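Local coordinates for protein 2-dehydro-3-deoxy-d-gluconate/2-dehydro-3-deoxy-phosphogluconate aldolase (Picrophilus torridus, PDB 4UXD) that belongs to the dihydrodipicolinate synthetase family of aldolases and folds as a (beta/alpha)8 barrel that assembles into a tetramer, at residues S101-V106 / Y140-S145; E108-S113 / M149-Y154. All coordinates share one frame; numbering follows the deposited sequence.

Contact 1 (S101-V106 / Y140-S145)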
ATOM      1  N   SER A 101     -16.009 -13.497 -11.125  1.00 24.03           N
ATOM      2  CA  SER A 101     -15.165 -12.832 -12.120  1.00 21.71           C
ATOM      3  C   SER A 101     -15.523 -13.274 -13.538  1.00 20.78           C
ATOM      4  O   SER A 101     -15.087 -12.659 -14.515  1.00 20.52           O
ATOM      5  CB  SER A 101     -13.683 -13.097 -11.846  1.00 18.26           C
ATOM      6  OG  SER A 101     -13.241 -12.350 -10.732  1.00 14.02           O
ATOM      7  N   SER A 102     -16.312 -14.339 -13.644  1.00 16.66           N
ATOM      8  CA  SER A 102     -16.790 -14.823 -14.934  1.00 20.91           C
ATOM      9  C   SER A 102     -18.119 -14.156 -15.249  1.00 26.16           C
ATOM     10  O   SER A 102     -19.096 -14.334 -14.518  1.00 17.96           O
ATOM     11  CB  SER A 102     -16.937 -16.356 -14.931  1.00 28.44           C
ATOM     12  OG  SER A 102     -17.668 -16.834 -16.056  1.00 22.44           O
ATOM     13  N   ILE A 103     -18.146 -13.370 -16.326  1.00 31.42           N
ATOM     14  CA  ILE A 103     -19.381 -12.723 -16.761  1.00 24.27           C
ATOM     15  C   ILE A 103     -20.461 -13.786 -17.064  1.00 27.16           C
ATOM     16  O   ILE A 103     -21.656 -13.511 -16.937  1.00 28.22           O
ATOM     17  CB  ILE A 103     -19.151 -11.806 -18.005  1.00 18.01           C
ATOM     18  CG1 ILE A 103     -20.463 -11.147 -18.418  1.00 26.69           C
ATOM     19  CG2 ILE A 103     -18.618 -12.593 -19.178  1.00 25.36           C
ATOM     20  CD1 ILE A 103     -20.306 -10.008 -19.386  1.00 29.50           C
ATOM     21  N   ASN A 104     -20.047 -15.002 -17.427  1.00 25.16           N
ATOM     22  CA  ASN A 104     -20.997 -16.095 -17.677  1.00 23.26           C
ATOM     23  C   ASN A 104     -21.721 -16.560 -16.427  1.00 27.67           C
ATOM     24  O   ASN A 104     -22.889 -16.926 -16.496  1.00 26.41           O
ATOM     25  CB  ASN A 104     -20.300 -17.301 -18.290  1.00 28.43           C
ATOM     26  CG  ASN A 104     -19.999 -17.116 -19.757  1.00 25.99           C
ATOM     27  OD1 ASN A 104     -19.809 -15.995 -20.232  1.00 30.11           O
ATOM     28  ND2 ASN A 104     -19.947 -18.220 -20.485  1.00 18.12           N
ATOM     29  N   GLU A 105     -21.036 -16.564 -15.285  1.00 28.55           N
ATOM     30  CA  GLU A 105     -21.665 -17.026 -14.053  1.00 27.96           C
ATOM     31  C   GLU A 105     -22.660 -15.976 -13.562  1.00 23.95           C
ATOM     32  O   GLU A 105     -23.724 -16.315 -13.050  1.00 21.25           O
ATOM     33  CB  GLU A 105     -20.620 -17.336 -12.973  1.00 21.97           C
ATOM     34  CG  GLU A 105     -19.695 -18.492 -13.308  1.00 21.18           C
ATOM     35  CD  GLU A 105     -18.799 -18.871 -12.153  1.00 24.20           C
ATOM     36  OE1 GLU A 105     -18.471 -17.987 -11.340  1.00 19.12           O
ATOM     37  OE2 GLU A 105     -18.443 -20.064 -12.047  1.00 28.60           O
ATOM     38  N   VAL A 106     -22.324 -14.706 -13.756  1.00 13.71           N
ATOM     39  CA  VAL A 106     -23.197 -13.613 -13.360  1.00 24.37           C
ATOM     40  C   VAL A 106     -24.526 -13.674 -14.138  1.00 27.07           C
ATOM     41  O   VAL A 106     -25.598 -13.658 -13.535  1.00 24.07           O
ATOM     42  CB  VAL A 106     -22.512 -12.214 -13.581  1.00 22.43           C
ATOM     43  CG1 VAL A 106     -23.369 -11.096 -13.043  1.00 19.35           C
ATOM     44  CG2 VAL A 106     -21.151 -12.153 -12.904  1.00 27.69           C
ATOM     45  N   TYR A 140     -19.613  -4.272 -16.488  1.00 20.95           N
ATOM     46  CA  TYR A 140     -20.973  -3.934 -16.060  1.00 23.46           C
ATOM     47  C   TYR A 140     -21.873  -3.621 -17.260  1.00 30.22           C
ATOM     48  O   TYR A 140     -23.067  -3.914 -17.253  1.00 24.23           O
ATOM     49  CB  TYR A 140     -20.976  -2.738 -15.101  1.00 19.92           C
ATOM     50  CG  TYR A 140     -20.675  -3.092 -13.665  1.00 19.72           C
ATOM     51  CD1 TYR A 140     -21.689  -3.436 -12.780  1.00 14.23           C
ATOM     52  CD2 TYR A 140     -19.370  -3.089 -13.198  1.00 20.27           C
ATOM     53  CE1 TYR A 140     -21.412  -3.756 -11.474  1.00 20.10           C
ATOM     54  CE2 TYR A 140     -19.077  -3.405 -11.892  1.00 22.85           C
ATOM     55  CZ  TYR A 140     -20.091  -3.737 -11.028  1.00 25.53           C
ATOM     56  OH  TYR A 140     -19.764  -4.053  -9.721  1.00 17.67           O
ATOM     57  N   LYS A 141     -21.288  -3.021 -18.287  1.00 25.86           N
ATOM     58  CA  LYS A 141     -22.018  -2.680 -19.496  1.00 29.22           C
ATOM     59  C   LYS A 141     -22.630  -3.928 -20.147  1.00 37.26           C
ATOM     60  O   LYS A 141     -23.843  -4.001 -20.381  1.00 28.51           O
ATOM     61  CB  LYS A 141     -21.077  -1.966 -20.474  1.00 29.44           C
ATOM     62  CG  LYS A 141     -21.720  -1.459 -21.754  1.00 46.08           C
ATOM     63  CD  LYS A 141     -21.028  -0.166 -22.193  1.00 58.62           C
ATOM     64  CE  LYS A 141     -21.246   0.214 -23.659  1.00 59.23           C
ATOM     65  NZ  LYS A 141     -21.677  -0.908 -24.528  1.00 66.91           N
ATOM     66  N   GLU A 142     -21.780  -4.910 -20.424  1.00 28.58           N
ATOM     67  CA  GLU A 142     -22.200  -6.120 -21.101  1.00 28.53           C
ATOM     68  C   GLU A 142     -23.274  -6.833 -20.298  1.00 36.46           C
ATOM     69  O   GLU A 142     -24.208  -7.417 -20.849  1.00 38.08           O
ATOM     70  CB  GLU A 142     -21.002  -7.045 -21.308  1.00 36.15           C
ATOM     71  CG  GLU A 142     -21.153  -8.033 -22.449  1.00 51.77           C
ATOM     72  CD  GLU A 142     -20.376  -7.611 -23.687  1.00 71.81           C
ATOM     73  OE1 GLU A 142     -20.290  -6.388 -23.950  1.00 73.06           O
ATOM     74  OE2 GLU A 142     -19.839  -8.503 -24.385  1.00 65.36           O
ATOM     75  N   ILE A 143     -23.130  -6.773 -18.980  1.00 32.24           N
ATOM     76  CA  ILE A 143     -24.000  -7.513 -18.089  1.00 33.41           C
ATOM     77  C   ILE A 143     -25.376  -6.834 -17.995  1.00 38.11           C
ATOM     78  O   ILE A 143     -26.417  -7.474 -18.188  1.00 31.51           O
ATOM     79  CB  ILE A 143     -23.344  -7.643 -16.700  1.00 29.05           C
ATOM     80  CG1 ILE A 143     -22.170  -8.611 -16.773  1.00 29.01           C
ATOM     81  CG2 ILE A 143     -24.319  -8.153 -15.671  1.00 27.62           C
ATOM     82  CD1 ILE A 143     -21.196  -8.523 -15.603  1.00 20.31           C
ATOM     83  N   LEU A 144     -25.366  -5.537 -17.705  1.00 29.99           N
ATOM     84  CA  LEU A 144     -26.590  -4.763 -17.572  1.00 36.76           C
ATOM     85  C   LEU A 144     -27.394  -4.737 -18.871  1.00 48.00           C
ATOM     86  O   LEU A 144     -28.600  -4.484 -18.850  1.00 47.42           O
ATOM     87  CB  LEU A 144     -26.270  -3.329 -17.152  1.00 32.86           C
ATOM     88  CG  LEU A 144     -25.634  -3.157 -15.775  1.00 38.37           C
ATOM     89  CD1 LEU A 144     -25.119  -1.725 -15.614  1.00 41.55           C
ATOM     90  CD2 LEU A 144     -26.617  -3.495 -14.692  1.00 31.90           C
ATOM     91  N   SER A 145     -26.718  -4.973 -19.996  1.00 39.64           N
ATOM     92  CA  SER A 145     -27.373  -4.988 -21.297  1.00 31.55           C
ATOM     93  C   SER A 145     -28.158  -6.266 -21.524  1.00 43.19           C
ATOM     94  O   SER A 145     -28.897  -6.372 -22.502  1.00 47.65           O
ATOM     95  CB  SER A 145     -26.353  -4.824 -22.419  1.00 28.37           C
ATOM     96  OG  SER A 145     -25.997  -3.469 -22.583  1.00 41.72           O
TER
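Ile-103 and Ile-143 mark the closest backbone approach between 101-106 and 140-145, their CA atoms 7.1 Å apart. The first turn of helix 103-115 thus faces the C-terminal part of helix 133-144, and since no hydrogen bond crosses between the segments, side chains alone bridge the gap. Most of the 182 Å² buried here belongs to the two isoleucines, which lie side by side, pointing opposite ways. Ile-103 CG1 meets Ile-143 CG1 at 3.5 Å. With CG1 opposite the backbone N (chi1 -180°), the extended branch of Ile-103 carries CD1 over the helix surface to Glu-142 CB, 3.6 Å away. Ile-143 divides its work between branches, CG1 serving Ile-103 while CG2 approaches Val-106 CG1 at 4.1 Å, with the valine crossing it at about a right angle. Glu-142 contributes only the aliphatic base of its side chain, and its OE1 has a weak hydrogen bond to His-138. Ser-102 caps the start of helix 103-115, though its OG accepts only weak bonds there, from Asn-104 N at 3.3 Å and Glu-105 N at 3.5 Å; it also bonds Tyr-73 O of the second subunit. Arg-287 and Pro-288 of that subunit pack on Ile-103 and Glu-142 respectively. Within the chain, Tyr-139 adds to the same helix-helix seam, Tyr-140 bonds Leu-123 O at the end of strand 120-123, and Leu-144 packs on Leu-171 of the next barrel helix, 165-174.

Contact 2 (E108-S113 / M149-Y154)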
ATOM      1  N   GLU A 108     -25.879 -16.136 -15.731  1.00 22.80           N
ATOM      2  CA  GLU A 108     -26.572 -17.328 -15.266  1.00 26.92           C
ATOM      3  C   GLU A 108     -27.259 -17.080 -13.919  1.00 26.89           C
ATOM      4  O   GLU A 108     -28.469 -17.288 -13.802  1.00 28.01           O
ATOM      5  CB  GLU A 108     -25.580 -18.488 -15.170  1.00 32.24           C
ATOM      6  CG  GLU A 108     -26.196 -19.882 -15.092  1.00 36.71           C
ATOM      7  CD  GLU A 108     -25.192 -20.982 -15.434  1.00 43.92           C
ATOM      8  OE1 GLU A 108     -24.238 -20.706 -16.189  1.00 52.12           O
ATOM      9  OE2 GLU A 108     -25.342 -22.121 -14.950  1.00 45.17           O
ATOM     10  N   LEU A 109     -26.494 -16.619 -12.924  1.00 25.39           N
ATOM     11  CA  LEU A 109     -27.009 -16.360 -11.575  1.00 21.85           C
ATOM     12  C   LEU A 109     -28.100 -15.289 -11.539  1.00 28.30           C
ATOM     13  O   LEU A 109     -28.984 -15.324 -10.679  1.00 25.51           O
ATOM     14  CB  LEU A 109     -25.878 -15.932 -10.632  1.00 18.15           C
ATOM     15  CG  LEU A 109     -24.944 -17.012 -10.092  1.00 33.29           C
ATOM     16  CD1 LEU A 109     -23.665 -16.386  -9.507  1.00 28.84           C
ATOM     17  CD2 LEU A 109     -25.633 -17.905  -9.051  1.00 36.44           C
ATOM     18  N   MET A 110     -28.033 -14.327 -12.455  1.00 27.06           N
ATOM     19  CA  MET A 110     -29.039 -13.265 -12.487  1.00 34.71           C
ATOM     20  C   MET A 110     -30.319 -13.757 -13.151  1.00 29.39           C
ATOM     21  O   MET A 110     -31.415 -13.550 -12.636  1.00 26.94           O
ATOM     22  CB  MET A 110     -28.502 -12.025 -13.202  1.00 30.07           C
ATOM     23  CG  MET A 110     -27.612 -11.155 -12.302  1.00 28.54           C
ATOM     24  SD  MET A 110     -27.418  -9.444 -12.875  1.00 37.96           S
ATOM     25  CE  MET A 110     -26.661  -9.760 -14.438  1.00 31.20           C
ATOM     26  N   LYS A 111     -30.156 -14.421 -14.286  1.00 33.85           N
ATOM     27  CA  LYS A 111     -31.253 -15.045 -15.007  1.00 35.60           C
ATOM     28  C   LYS A 111     -32.024 -15.989 -14.105  1.00 31.95           C
ATOM     29  O   LYS A 111     -33.250 -16.009 -14.103  1.00 28.02           O
ATOM     30  CB  LYS A 111     -30.714 -15.798 -16.229  1.00 38.51           C
ATOM     31  CG  LYS A 111     -31.775 -16.403 -17.122  1.00 52.24           C
ATOM     32  CD  LYS A 111     -31.257 -16.603 -18.541  1.00 66.37           C
ATOM     33  CE  LYS A 111     -30.180 -17.671 -18.604  1.00 67.33           C
ATOM     34  NZ  LYS A 111     -29.560 -17.755 -19.953  1.00 75.30           N
ATOM     35  N   PHE A 112     -31.280 -16.761 -13.329  1.00 35.48           N
ATOM     36  CA  PHE A 112     -31.856 -17.740 -12.423  1.00 33.14           C
ATOM     37  C   PHE A 112     -32.608 -17.078 -11.276  1.00 33.65           C
ATOM     38  O   PHE A 112     -33.656 -17.557 -10.865  1.00 33.08           O
ATOM     39  CB  PHE A 112     -30.744 -18.639 -11.886  1.00 29.03           C
ATOM     40  CG  PHE A 112     -31.170 -19.546 -10.772  1.00 33.23           C
ATOM     41  CD1 PHE A 112     -31.074 -19.137  -9.454  1.00 38.22           C
ATOM     42  CD2 PHE A 112     -31.635 -20.824 -11.038  1.00 34.62           C
ATOM     43  CE1 PHE A 112     -31.446 -19.985  -8.412  1.00 36.42           C
ATOM     44  CE2 PHE A 112     -32.005 -21.670 -10.003  1.00 41.47           C
ATOM     45  CZ  PHE A 112     -31.908 -21.246  -8.686  1.00 30.16           C
ATOM     46  N   SER A 113     -32.078 -15.972 -10.760  1.00 35.08           N
ATOM     47  CA  SER A 113     -32.706 -15.309  -9.622  1.00 36.22           C
ATOM     48  C   SER A 113     -33.869 -14.408 -10.072  1.00 36.13           C
ATOM     49  O   SER A 113     -34.804 -14.160  -9.301  1.00 31.36           O
ATOM     50  CB  SER A 113     -31.666 -14.519  -8.816  1.00 44.79           C
ATOM     51  OG  SER A 113     -30.697 -13.906  -9.646  1.00 50.39           O
ATOM     52  N   MET A 149     -33.311  -6.806 -14.524  1.00 42.82           N
ATOM     53  CA  MET A 149     -33.656  -6.788 -13.104  1.00 36.08           C
ATOM     54  C   MET A 149     -32.911  -5.727 -12.299  1.00 34.03           C
ATOM     55  O   MET A 149     -31.892  -5.177 -12.724  1.00 32.67           O
ATOM     56  CB  MET A 149     -33.420  -8.164 -12.476  1.00 34.05           C
ATOM     57  CG  MET A 149     -31.987  -8.543 -12.232  1.00 24.72           C
ATOM     58  SD  MET A 149     -31.823 -10.219 -11.567  1.00 33.11           S
ATOM     59  CE  MET A 149     -32.726 -10.031 -10.026  1.00 30.08           C
ATOM     60  N   ASP A 150     -33.460  -5.444 -11.129  1.00 30.50           N
ATOM     61  CA  ASP A 150     -32.897  -4.460 -10.230  1.00 36.76           C
ATOM     62  C   ASP A 150     -31.515  -4.896  -9.767  1.00 36.77           C
ATOM     63  O   ASP A 150     -31.334  -6.031  -9.330  1.00 31.76           O
ATOM     64  CB  ASP A 150     -33.816  -4.256  -9.030  1.00 38.02           C
ATOM     65  CG  ASP A 150     -35.025  -3.423  -9.367  1.00 36.90           C
ATOM     66  OD1 ASP A 150     -35.300  -3.264 -10.569  1.00 33.45           O
ATOM     67  OD2 ASP A 150     -35.694  -2.932  -8.436  1.00 36.43           O
ATOM     68  N   LEU A 151     -30.543  -3.994  -9.870  1.00 33.70           N
ATOM     69  CA  LEU A 151     -29.185  -4.311  -9.461  1.00 30.87           C
ATOM     70  C   LEU A 151     -28.580  -3.195  -8.629  1.00 27.07           C
ATOM     71  O   LEU A 151     -28.689  -2.019  -8.973  1.00 25.15           O
ATOM     72  CB  LEU A 151     -28.311  -4.595 -10.688  1.00 31.27           C
ATOM     73  CG  LEU A 151     -26.881  -5.047 -10.380  1.00 21.38           C
ATOM     74  CD1 LEU A 151     -26.429  -6.087 -11.358  1.00 17.70           C
ATOM     75  CD2 LEU A 151     -25.937  -3.855 -10.428  1.00 29.11           C
ATOM     76  N   LEU A 152     -27.958  -3.589  -7.524  1.00 33.55           N
ATOM     77  CA  LEU A 152     -27.168  -2.683  -6.699  1.00 27.95           C
ATOM     78  C   LEU A 152     -25.699  -2.985  -6.909  1.00 27.16           C
ATOM     79  O   LEU A 152     -25.235  -4.120  -6.724  1.00 23.57           O
ATOM     80  CB  LEU A 152     -27.551  -2.807  -5.222  1.00 23.47           C
ATOM     81  CG  LEU A 152     -28.939  -2.215  -4.935  1.00 28.97           C
ATOM     82  CD1 LEU A 152     -29.959  -3.317  -4.693  1.00 39.15           C
ATOM     83  CD2 LEU A 152     -28.910  -1.266  -3.761  1.00 29.95           C
ATOM     84  N   ILE A 153     -24.973  -1.961  -7.329  1.00 25.30           N
ATOM     85  CA  ILE A 153     -23.531  -2.055  -7.438  1.00 20.36           C
ATOM     86  C   ILE A 153     -22.938  -2.122  -6.037  1.00 22.84           C
ATOM     87  O   ILE A 153     -23.446  -1.500  -5.091  1.00 16.89           O
ATOM     88  CB  ILE A 153     -22.966  -0.878  -8.225  1.00 14.56           C
ATOM     89  CG1 ILE A 153     -23.518  -0.946  -9.649  1.00 17.04           C
ATOM     90  CG2 ILE A 153     -21.446  -0.871  -8.167  1.00 22.96           C
ATOM     91  CD1 ILE A 153     -22.577  -0.504 -10.733  1.00 30.95           C
ATOM     92  N   TYR A 154     -21.879  -2.908  -5.913  1.00 14.37           N
ATOM     93  CA  TYR A 154     -21.274  -3.181  -4.625  1.00 23.50           C
ATOM     94  C   TYR A 154     -19.784  -2.807  -4.665  1.00 18.86           C
ATOM     95  O   TYR A 154     -19.014  -3.339  -5.462  1.00 14.59           O
ATOM     96  CB  TYR A 154     -21.511  -4.643  -4.291  1.00 17.77           C
ATOM     97  CG  TYR A 154     -20.976  -5.176  -2.989  1.00 21.94           C
ATOM     98  CD1 TYR A 154     -20.588  -4.346  -1.943  1.00 29.74           C
ATOM     99  CD2 TYR A 154     -20.845  -6.552  -2.822  1.00 34.11           C
ATOM    100  CE1 TYR A 154     -20.081  -4.893  -0.759  1.00 35.00           C
ATOM    101  CE2 TYR A 154     -20.356  -7.106  -1.665  1.00 32.09           C
ATOM    102  CZ  TYR A 154     -19.971  -6.286  -0.639  1.00 42.40           C
ATOM    103  OH  TYR A 154     -19.479  -6.902   0.491  1.00 37.18           O
TER
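Met-110 of helix 103-115 and Met-149, beside the start of strand 150-155, have the nearest CA atoms of the two segments, 8.0 Å apart. No hydrogen bond spans this distance, and the 175 Å² buried comes chiefly from the two methionines. The sulfur of Met-149 does the reaching on its side: SD lies 3.5 Å from Met-110 O and 4.1 Å from Met-110 CB, so it rests against the helix backbone as well as the root of a side chain. Its CG sits on the side flanked by both N and C (chi1 74°), which directs the chain at the helix. Ser-113, nearly one turn beyond Met-110, borders the same sulfur, with OG 4.3 Å from Met-149 SD. Met-110 carries its own sulfur across towards the strand, where SD touches Leu-151 CD1 at 3.8 Å and the two side chains cross at about a right angle.

In the (beta/alpha)8 barrel, helix 103-115 connects strand 95-97 to strand 120-123, and strand 150-155 is the next one along the parallel sheet, so this contact passes over the outer surface of strand 120-123. The evidence is direct: Met-110 and Met-149 both touch Ala-121 of that strand, and Leu-151 touches Leu-123. Backbone bonds tie Asp-150 and Leu-152 to strand 120-123, and Leu-151 to Lys-179 of strand 178-183 and to Ser-177 just before it. On another face of the helix, Glu-108 forms a salt bridge with Lys-80 of helix 76-88.

How the contacts relate
The centres of contacts 1 and 2 lie about 9 Å apart, on one side of the chain's centre. Their segments alternate along the sequence, 101-106, 108-113, 140-145, 149-154, because both first segments lie on helix 103-115 and both second segments come later, on helix 133-144 and strand 150-155. The first turn of the shared helix serves contact 1 and its middle serves contact 2. The later helix and strand are consecutive elements. The two contacts join directly where Ile-143 packs on Met-110, where Tyr-140 CE1 lies 3.5 Å from Ile-153 CD1, and where Leu-144 CD2 lies 4.2 Å from Leu-151 CD1. Together they form a mainly apolar, connected layer between adjacent barrel helices and the sheet.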